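Nigritoxine (Vibrio nigripulchritudo, PDB 5M41) is a bacterial toxin that acts on crustaceans and insects and has a fold that was new when its structure was described. Local coordinates at residues 215-218 and 219-223. Residues are numbered along the deposited sequence; the frame is centred on the assembly and turned at random.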
ATOM      1  N   ALA A 215     -18.004 -22.105  15.672  1.00 39.37           N
ATOM      2  CA  ALA A 215     -18.497 -22.328  14.306  1.00 41.52           C
ATOM      3  C   ALA A 215     -19.779 -23.138  14.286  1.00 43.85           C
ATOM      4  O   ALA A 215     -20.502 -23.080  13.316  1.00 44.94           O
ATOM      5  CB  ALA A 215     -17.449 -23.031  13.442  1.00 43.97           C
ATOM      6  N   ARG A 216     -20.041 -23.892  15.356  1.00 45.41           N
ATOM      7  CA  ARG A 216     -21.286 -24.634  15.539  1.00 49.17           C
ATOM      8  C   ARG A 216     -22.438 -23.748  15.944  1.00 47.16           C
ATOM      9  O   ARG A 216     -23.551 -24.183  15.875  1.00 46.34           O
ATOM     10  CB  ARG A 216     -21.169 -25.674  16.670  1.00 51.27           C
ATOM     11  CG  ARG A 216     -20.067 -26.680  16.541  1.00 55.23           C
ATOM     12  CD  ARG A 216     -20.136 -27.633  17.727  1.00 57.71           C
ATOM     13  NE  ARG A 216     -21.045 -28.705  17.385  1.00 66.79           N
ATOM     14  CZ  ARG A 216     -20.678 -29.774  16.683  1.00 67.19           C
ATOM     15  NH1 ARG A 216     -19.410 -29.927  16.296  1.00 70.55           N
ATOM     16  NH2 ARG A 216     -21.567 -30.690  16.390  1.00 65.68           N
ATOM     17  N   GLU A 217     -22.170 -22.545  16.444  1.00 43.56           N
ATOM     18  CA  GLU A 217     -23.232 -21.674  16.963  1.00 45.14           C
ATOM     19  C   GLU A 217     -24.240 -21.274  15.847  1.00 44.90           C
ATOM     20  O   GLU A 217     -23.874 -20.551  14.942  1.00 45.69           O
ATOM     21  CB  GLU A 217     -22.587 -20.434  17.599  1.00 45.25           C
ATOM     22  CG  GLU A 217     -23.527 -19.515  18.353  1.00 50.12           C
ATOM     23  CD  GLU A 217     -24.031 -20.134  19.649  1.00 55.52           C
ATOM     24  OE1 GLU A 217     -23.507 -21.197  20.066  1.00 55.22           O
ATOM     25  OE2 GLU A 217     -24.950 -19.550  20.253  1.00 56.43           O
ATOM     26  N   PRO A 218     -25.511 -21.739  15.914  1.00 46.63           N
ATOM     27  CA  PRO A 218     -26.385 -21.582  14.722  1.00 45.60           C
ATOM     28  C   PRO A 218     -26.539 -20.132  14.328  1.00 45.25           C
ATOM     29  O   PRO A 218     -26.854 -19.284  15.177  1.00 43.99           O
ATOM     30  CB  PRO A 218     -27.726 -22.151  15.196  1.00 46.58           C
ATOM     31  CG  PRO A 218     -27.341 -23.151  16.236  1.00 47.16           C
ATOM     32  CD  PRO A 218     -26.220 -22.451  16.994  1.00 45.62           C
ATOM     33  N   LEU A 219     -26.261 -19.837  13.060  1.00 45.25           N
ATOM     34  CA  LEU A 219     -26.509 -18.501  12.503  1.00 47.58           C
ATOM     35  C   LEU A 219     -25.591 -17.404  13.062  1.00 47.75           C
ATOM     36  O   LEU A 219     -25.873 -16.215  12.899  1.00 48.54           O
ATOM     37  CB  LEU A 219     -27.970 -18.090  12.727  1.00 47.23           C
ATOM     38  CG  LEU A 219     -29.052 -19.149  12.517  1.00 50.82           C
ATOM     39  CD1 LEU A 219     -30.426 -18.533  12.795  1.00 51.04           C
ATOM     40  CD2 LEU A 219     -28.960 -19.709  11.104  1.00 49.31           C
ATOM     41  N   GLY A 220     -24.514 -17.787  13.735  1.00 45.98           N
ATOM     42  CA  GLY A 220     -23.555 -16.783  14.174  1.00 45.97           C
ATOM     43  C   GLY A 220     -23.486 -16.606  15.681  1.00 46.01           C
ATOM     44  O   GLY A 220     -24.434 -16.895  16.431  1.00 46.40           O
ATOM     45  N   VAL A 221     -22.345 -16.108  16.117  1.00 42.65           N
ATOM     46  CA  VAL A 221     -22.095 -15.858  17.520  1.00 41.66           C
ATOM     47  C   VAL A 221     -22.823 -14.588  17.946  1.00 41.26           C
ATOM     48  O   VAL A 221     -22.987 -13.654  17.147  1.00 42.31           O
ATOM     49  CB  VAL A 221     -20.574 -15.732  17.718  1.00 38.91           C
ATOM     50  CG1 VAL A 221     -20.217 -15.292  19.150  1.00 37.59           C
ATOM     51  CG2 VAL A 221     -19.934 -17.066  17.365  1.00 37.69           C
ATOM     52  N   SER A 222     -23.262 -14.550  19.198  1.00 42.54           N
ATOM     53  CA  SER A 222     -23.933 -13.374  19.741  1.00 44.13           C
ATOM     54  C   SER A 222     -22.988 -12.205  19.947  1.00 44.66           C
ATOM     55  O   SER A 222     -21.845 -12.405  20.319  1.00 45.14           O
ATOM     56  CB  SER A 222     -24.612 -13.735  21.070  1.00 45.00           C
ATOM     57  OG  SER A 222     -25.718 -14.606  20.809  1.00 47.85           O
ATOM     58  N   ALA A 223     -23.450 -10.980  19.709  1.00 46.28           N
ATOM     59  CA  ALA A 223     -22.644  -9.818  20.096  1.00 48.59           C
ATOM     60  C   ALA A 223     -23.386  -9.033  21.177  1.00 52.19           C
ATOM     61  O   ALA A 223     -24.500  -8.521  20.948  1.00 51.45           O
ATOM     62  CB  ALA A 223     -22.301  -8.924  18.899  1.00 45.36           C
TER
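Glu-217 and Gly-220 close a type II beta turn at the protein surface, a local contact that reverses the chain between helix 206-215 and the short strand 221-223. Its single hydrogen bond runs from Gly-220 N to Glu-217 O at 3.1 Å, nearly straight at the hydrogen (162°), although the donor is tilted out of the carbonyl plane. The two central residues illustrate how such a turn is built: the pyrrolidine ring of Pro-218 holds phi near the value this corner needs, and Leu-219 takes a positive phi of 69°. Leu-219 CG lies beside its own backbone N and anti to the carbonyl carbon, 4.2 Å from Pro-218 CB, a loose apolar touch between neighbouring residues. On the Glu-217 side, CG swings anti to the backbone N (chi1 -172°) and comes 3.4 Å from Gly-220 O, while CB lies 4.3 Å from Val-221 CG2. Phe-43 of helix 34-54 touches both Glu-217 and Val-221, and Val-221 pairs through its backbone with strand 229-230. The chemistry implies a bend set chiefly by the backbone: one amide bond closes it, proline restricts its first corner, and Gly-220 has backbone angles at which a beta carbon would collide with Leu-219 O, which suits glycine.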